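Succinylglutamate desuccinylase/aspartoacylase (Shewanella frigidimarina, PDB 3LWU) binds a zinc ion and is probably a hydrolase acting on ester bonds, of the succinylglutamate desuccinylase/aspartoacylase kind. Local coordinates at residues I58-H63 against Q68-I73; I187-H192 against K279-Y284. All blocks are in the same frame, centred on the assembly; numbering follows the deposited sequence.

Interaction 1: residues I58-H63 against Q68-I73; sequences IQANVH and QGNAVI. With ZN (zinc ion), chain C.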
loop_
_atom_site.group_PDB
_atom_site.type_symbol
_atom_site.label_atom_id
_atom_site.label_comp_id
_atom_site.label_asym_id
_atom_site.label_seq_id
_atom_site.Cartn_x
_atom_site.Cartn_y
_atom_site.Cartn_z
ATOM N N ILE A 58 17.453 -18.451 -18.438
ATOM C CA ILE A 58 16.012 -18.227 -18.444
ATOM C C ILE A 58 15.602 -17.801 -17.057
ATOM O O ILE A 58 15.943 -18.497 -16.119
ATOM C CB ILE A 58 15.270 -19.511 -18.787
ATOM C CG1 ILE A 58 15.701 -20.024 -20.169
ATOM C CG2 ILE A 58 13.743 -19.271 -18.769
ATOM C CD1 ILE A 58 15.063 -21.414 -20.569
ATOM N N GLN A 59 14.916 -16.667 -16.914
ATOM C CA GLN A 59 14.443 -16.201 -15.614
ATOM C C GLN A 59 12.960 -15.857 -15.683
ATOM O O GLN A 59 12.447 -15.575 -16.740
ATOM C CB GLN A 59 15.246 -15.011 -15.071
ATOM C CG GLN A 59 15.152 -13.689 -15.900
ATOM C CD GLN A 59 15.847 -12.525 -15.231
ATOM O OE1 GLN A 59 16.836 -12.719 -14.527
ATOM N NE2 GLN A 59 15.321 -11.303 -15.437
ATOM N N ALA A 60 12.278 -15.925 -14.545
ATOM C CA ALA A 60 10.884 -15.526 -14.445
ATOM C C ALA A 60 10.647 -14.648 -13.234
ATOM O O ALA A 60 11.401 -14.735 -12.242
ATOM C CB ALA A 60 9.954 -16.788 -14.343
ATOM N N ASN A 61 9.590 -13.825 -13.308
ATOM C CA ASN A 61 8.889 -13.299 -12.097
ATOM C C ASN A 61 9.653 -12.167 -11.433
ATOM O O ASN A 61 9.496 -11.916 -10.255
ATOM C CB ASN A 61 8.606 -14.460 -11.123
ATOM C CG ASN A 61 7.397 -14.241 -10.172
ATOM O OD1 ASN A 61 7.133 -15.130 -9.369
ATOM N ND2 ASN A 61 6.659 -13.111 -10.282
ATOM N N VAL A 62 10.442 -11.429 -12.221
ATOM C CA VAL A 62 11.058 -10.206 -11.724
ATOM C C VAL A 62 10.010 -9.181 -11.321
ATOM O O VAL A 62 10.186 -8.417 -10.365
ATOM C CB VAL A 62 12.018 -9.615 -12.739
ATOM C CG1 VAL A 62 12.432 -8.213 -12.320
ATOM C CG2 VAL A 62 13.241 -10.523 -12.862
ATOM N N HIS A 63 8.933 -9.146 -12.079
ATOM C CA HIS A 63 7.721 -8.424 -11.687
ATOM C C HIS A 63 6.940 -9.416 -10.880
ATOM O O HIS A 63 6.563 -10.447 -11.390
ATOM C CB HIS A 63 6.938 -7.959 -12.946
ATOM C CG HIS A 63 7.504 -6.725 -13.579
ATOM N ND1 HIS A 63 7.571 -6.538 -14.942
ATOM C CD2 HIS A 63 8.098 -5.640 -13.027
ATOM C CE1 HIS A 63 8.131 -5.371 -15.207
ATOM N NE2 HIS A 63 8.471 -4.806 -14.059
ATOM N N GLN A 68 3.234 -16.620 -13.936
ATOM C CA GLN A 68 3.074 -17.753 -14.900
ATOM C C GLN A 68 4.413 -18.297 -15.386
ATOM O O GLN A 68 4.530 -19.501 -15.638
ATOM C CB GLN A 68 2.155 -17.377 -16.080
ATOM C CG GLN A 68 1.969 -18.415 -17.222
ATOM C CD GLN A 68 1.178 -19.657 -16.852
ATOM O OE1 GLN A 68 1.027 -20.037 -15.656
ATOM N NE2 GLN A 68 0.667 -20.325 -17.881
ATOM N N GLY A 69 5.422 -17.433 -15.476
ATOM C CA GLY A 69 6.780 -17.872 -15.852
ATOM C C GLY A 69 7.365 -18.996 -15.010
ATOM O O GLY A 69 8.189 -19.777 -15.496
ATOM N N ASN A 70 6.972 -19.066 -13.735
ATOM C CA ASN A 70 7.373 -20.164 -12.880
ATOM C C ASN A 70 6.792 -21.508 -13.344
ATOM O O ASN A 70 7.471 -22.528 -13.245
ATOM C CB ASN A 70 6.962 -19.891 -11.418
ATOM C CG ASN A 70 7.622 -18.639 -10.888
ATOM O OD1 ASN A 70 8.869 -18.550 -10.897
ATOM N ND2 ASN A 70 6.804 -17.603 -10.553
ATOM N N ALA A 71 5.528 -21.506 -13.777
ATOM C CA ALA A 71 4.879 -22.688 -14.324
ATOM C C ALA A 71 5.560 -23.074 -15.663
ATOM O O ALA A 71 5.750 -24.242 -15.942
ATOM C CB ALA A 71 3.376 -22.440 -14.540
ATOM N N VAL A 72 5.944 -22.089 -16.452
ATOM C CA VAL A 72 6.690 -22.347 -17.699
ATOM C C VAL A 72 8.050 -23.025 -17.423
ATOM O O VAL A 72 8.407 -24.053 -18.046
ATOM C CB VAL A 72 6.817 -21.083 -18.553
ATOM C CG1 VAL A 72 7.716 -21.322 -19.837
ATOM C CG2 VAL A 72 5.412 -20.609 -18.926
ATOM N N ILE A 73 8.763 -22.510 -16.443
ATOM C CA ILE A 73 10.017 -23.116 -16.045
ATOM C C ILE A 73 9.796 -24.547 -15.545
ATOM O O ILE A 73 10.570 -25.450 -15.872
ATOM C CB ILE A 73 10.764 -22.229 -15.032
ATOM C CG1 ILE A 73 11.330 -21.027 -15.796
ATOM C CG2 ILE A 73 11.872 -22.998 -14.341
ATOM C CD1 ILE A 73 12.011 -19.931 -14.973
HETATM ZN ZN ZN C . 6.861 -7.807 -16.421
#
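The side-chain amide of Asn61 is held at both ends. Its OD1 accepts a hydrogen bond of 2.8 Å from Asn70 ND2, while its ND2 donates to the backbone oxygens of His63 and Gly64. The bond to Asn70 is moderately bent, with an N-H...O angle of 151°. OD1 lies almost in the amide plane of Asn70, yet the Asn70 nitrogen stands well above the carbonyl plane of Asn61. The two amides are turned steeply against each other, 62° between planes. Turning CG of Asn61 away from its backbone N (chi1 -154°) sets the amide between helix 68-80 and the loop, and its ND2 lies 2.9 Å from His63 O. Asn70 OD1 is satisfied in turn by the backbone N of Leu94, so Asn70 ties this loop to the chain just beyond strand 89-92.

Beside this polar link the packing is close and apolar. Gly69 brings the helix right up to the strand, its CA 4.9 Å from that of Ala60, and the Ala60 methyl rests on the helix backbone, with CB 3.5 Å from Gly69 C. One turn on, Ile73 extends CD1 to within 3.8 Å of Ala60 CB. Two residues earlier in the strand, Ile58 CG2 meets Ile73 CG1 at 4.2 Å, completing a small apolar row. Gln59 points from the other face of the strand, where its amide bonds to Tyr57, Tyr124 and Asp190.

Past Asn61, the loop delivers His63, whose ND1 binds zinc at 2.1 Å; Glu66 and His192 are the other protein ligands. Strand 56-60, this metal-binding loop and helix 68-80 begin a beta-alpha-beta unit that continues into strand 89-92, with the His-x-x-Glu zinc motif in its first connection, as in the M14 family.

Interaction 2: residues I187-H192 against K279-Y284; sequences IVLDLH and KGILAY. With ZN (zinc ion), chain C.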
loop_
_atom_site.group_PDB
_atom_site.type_symbol
_atom_site.label_atom_id
_atom_site.label_comp_id
_atom_site.label_asym_id
_atom_site.label_seq_id
_atom_site.Cartn_x
_atom_site.Cartn_y
_atom_site.Cartn_z
ATOM N N ILE A 187 21.975 -17.010 -25.115
ATOM C CA ILE A 187 20.557 -16.837 -25.322
ATOM C C ILE A 187 19.959 -16.510 -23.977
ATOM O O ILE A 187 20.196 -17.236 -23.006
ATOM C CB ILE A 187 19.896 -18.142 -25.829
ATOM C CG1 ILE A 187 20.410 -18.484 -27.231
ATOM C CG2 ILE A 187 18.369 -17.987 -25.862
ATOM C CD1 ILE A 187 20.327 -20.004 -27.581
ATOM N N VAL A 188 19.222 -15.407 -23.917
ATOM C CA VAL A 188 18.603 -14.946 -22.673
ATOM C C VAL A 188 17.094 -14.850 -22.894
ATOM O O VAL A 188 16.661 -14.227 -23.849
ATOM C CB VAL A 188 19.141 -13.559 -22.251
ATOM C CG1 VAL A 188 18.281 -12.937 -21.077
ATOM C CG2 VAL A 188 20.610 -13.661 -21.888
ATOM N N LEU A 189 16.315 -15.491 -22.020
ATOM C CA LEU A 189 14.860 -15.408 -22.055
ATOM C C LEU A 189 14.403 -14.870 -20.718
ATOM O O LEU A 189 14.634 -15.511 -19.661
ATOM C CB LEU A 189 14.217 -16.763 -22.310
ATOM C CG LEU A 189 14.698 -17.556 -23.533
ATOM C CD1 LEU A 189 14.073 -18.959 -23.518
ATOM C CD2 LEU A 189 14.438 -16.840 -24.840
ATOM N N ASP A 190 13.762 -13.702 -20.758
ATOM C CA ASP A 190 13.168 -13.075 -19.572
ATOM C C ASP A 190 11.676 -13.277 -19.674
ATOM O O ASP A 190 11.053 -12.753 -20.578
ATOM C CB ASP A 190 13.510 -11.588 -19.543
ATOM C CG ASP A 190 13.214 -10.923 -18.216
ATOM O OD1 ASP A 190 12.886 -11.615 -17.230
ATOM O OD2 ASP A 190 13.306 -9.655 -18.166
ATOM N N LEU A 191 11.121 -14.060 -18.770
ATOM C CA LEU A 191 9.715 -14.427 -18.795
ATOM C C LEU A 191 8.850 -13.549 -17.899
ATOM O O LEU A 191 9.011 -13.524 -16.676
ATOM C CB LEU A 191 9.553 -15.874 -18.343
ATOM C CG LEU A 191 10.374 -16.969 -19.021
ATOM C CD1 LEU A 191 9.903 -18.293 -18.577
ATOM C CD2 LEU A 191 10.328 -16.890 -20.575
ATOM N N HIS A 192 7.920 -12.855 -18.546
ATOM C CA HIS A 192 7.012 -11.919 -17.935
ATOM C C HIS A 192 5.556 -12.295 -18.263
ATOM O O HIS A 192 5.296 -13.262 -18.951
ATOM C CB HIS A 192 7.301 -10.522 -18.473
ATOM C CG HIS A 192 8.553 -9.898 -17.935
ATOM N ND1 HIS A 192 8.532 -8.816 -17.087
ATOM C CD2 HIS A 192 9.864 -10.164 -18.173
ATOM C CE1 HIS A 192 9.772 -8.429 -16.845
ATOM N NE2 HIS A 192 10.601 -9.248 -17.465
ATOM N N LYS A 279 6.802 -25.774 -24.808
ATOM C CA LYS A 279 7.043 -26.400 -26.116
ATOM C C LYS A 279 7.560 -25.428 -27.189
ATOM O O LYS A 279 8.400 -25.797 -28.004
ATOM C CB LYS A 279 5.773 -27.089 -26.614
ATOM C CG LYS A 279 5.391 -28.398 -25.834
ATOM C CD LYS A 279 4.024 -28.924 -26.274
ATOM C CE LYS A 279 3.741 -30.320 -25.769
ATOM N NZ LYS A 279 2.274 -30.629 -25.795
ATOM N N GLY A 280 7.059 -24.197 -27.193
ATOM C CA GLY A 280 7.554 -23.166 -28.122
ATOM C C GLY A 280 8.985 -22.751 -27.823
ATOM O O GLY A 280 9.807 -22.622 -28.743
ATOM N N ILE A 281 9.294 -22.566 -26.541
ATOM C CA ILE A 281 10.661 -22.348 -26.117
ATOM C C ILE A 281 11.579 -23.482 -26.594
ATOM O O ILE A 281 12.657 -23.222 -27.092
ATOM C CB ILE A 281 10.807 -22.137 -24.573
ATOM C CG1 ILE A 281 10.143 -20.812 -24.151
ATOM C CG2 ILE A 281 12.297 -22.157 -24.176
ATOM C CD1 ILE A 281 10.079 -20.555 -22.577
ATOM N N LEU A 282 11.145 -24.727 -26.422
ATOM C CA LEU A 282 11.940 -25.871 -26.888
ATOM C C LEU A 282 12.129 -25.879 -28.394
ATOM O O LEU A 282 13.165 -26.305 -28.890
ATOM C CB LEU A 282 11.315 -27.186 -26.436
ATOM C CG LEU A 282 11.614 -27.539 -24.976
ATOM C CD1 LEU A 282 10.688 -28.671 -24.512
ATOM C CD2 LEU A 282 13.082 -27.981 -24.804
ATOM N N ALA A 283 11.123 -25.415 -29.120
ATOM C CA ALA A 283 11.252 -25.271 -30.558
ATOM C C ALA A 283 12.419 -24.343 -30.833
ATOM O O ALA A 283 13.271 -24.668 -31.646
ATOM C CB ALA A 283 9.962 -24.748 -31.190
ATOM N N TYR A 284 12.497 -23.205 -30.148
ATOM C CA TYR A 284 13.629 -22.291 -30.397
ATOM C C TYR A 284 14.998 -22.870 -29.986
ATOM O O TYR A 284 15.992 -22.739 -30.737
ATOM C CB TYR A 284 13.408 -20.916 -29.739
ATOM C CG TYR A 284 14.548 -19.971 -29.992
ATOM C CD1 TYR A 284 14.799 -19.472 -31.270
ATOM C CD2 TYR A 284 15.396 -19.602 -28.978
ATOM C CE1 TYR A 284 15.847 -18.618 -31.504
ATOM C CE2 TYR A 284 16.441 -18.747 -29.199
ATOM C CZ TYR A 284 16.674 -18.255 -30.454
ATOM O OH TYR A 284 17.753 -17.416 -30.674
HETATM ZN ZN ZN C . 6.861 -7.807 -16.421
#
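Ile281 and Tyr284, one helical turn apart, project from the 279-284 segment of helix 271-287 toward residues 187-192, and three alternate residues of the strand rise to meet them. The Ile281 side chain is the central bump. Its CG2 branch comes to 3.7 Å from Leu189 CD1, the two side chains lying alongside one another, head to tail, while its other branch sends CD1 to 4.2 Å from Leu191 CD2. Ile281 thus straddles the two leucines, one branch to each, on the face of the strand they share. The axes of the two short segments pass 11.9 Å apart and run nearly antiparallel, at 166°; the helix stays in line with the strand, so that three alternate residues along it are met.

This is the layering of an alpha/beta fold, in which a helix lies against one face of a sheet. Strands 56-60 and 257-263 flank strand 187-194, and their Ile58 and Phe259 wall in Leu189.

Farther along, Tyr284 swings its ring away from its backbone N (chi1 -180°) and reaches onward, to the start of the strand. There the CG2 methyl of Ile187 abuts the ring edge, 3.9 Å from CE2. Phe259 meets the same ring edge-to-face, and the phenol oxygen bonds to Arg288. On the opposite face of the strand, Asp190 OD2 receives a weak hydrogen bond from NE2 of His192, whose ND1 holds zinc.

Both contacts are buried, and both set a helix against the same sheet, in which strands 56-60 and 187-194 run side by side joined by backbone bonds such as Leu191 N to Gln59 O. The two helices touch as well, Val72 packing on Ile281. The chemistry differs with place: interaction 1 lies where a strand gives way to a metal-binding loop and mixes a single amide-to-amide hydrogen bond with tight alanine-glycine packing, whereas interaction 2 joins elements far apart in sequence through branched and aromatic side chains alone. The first segment of each ends in a zinc ligand, His63 or His192, and the two rings meet at the one ion.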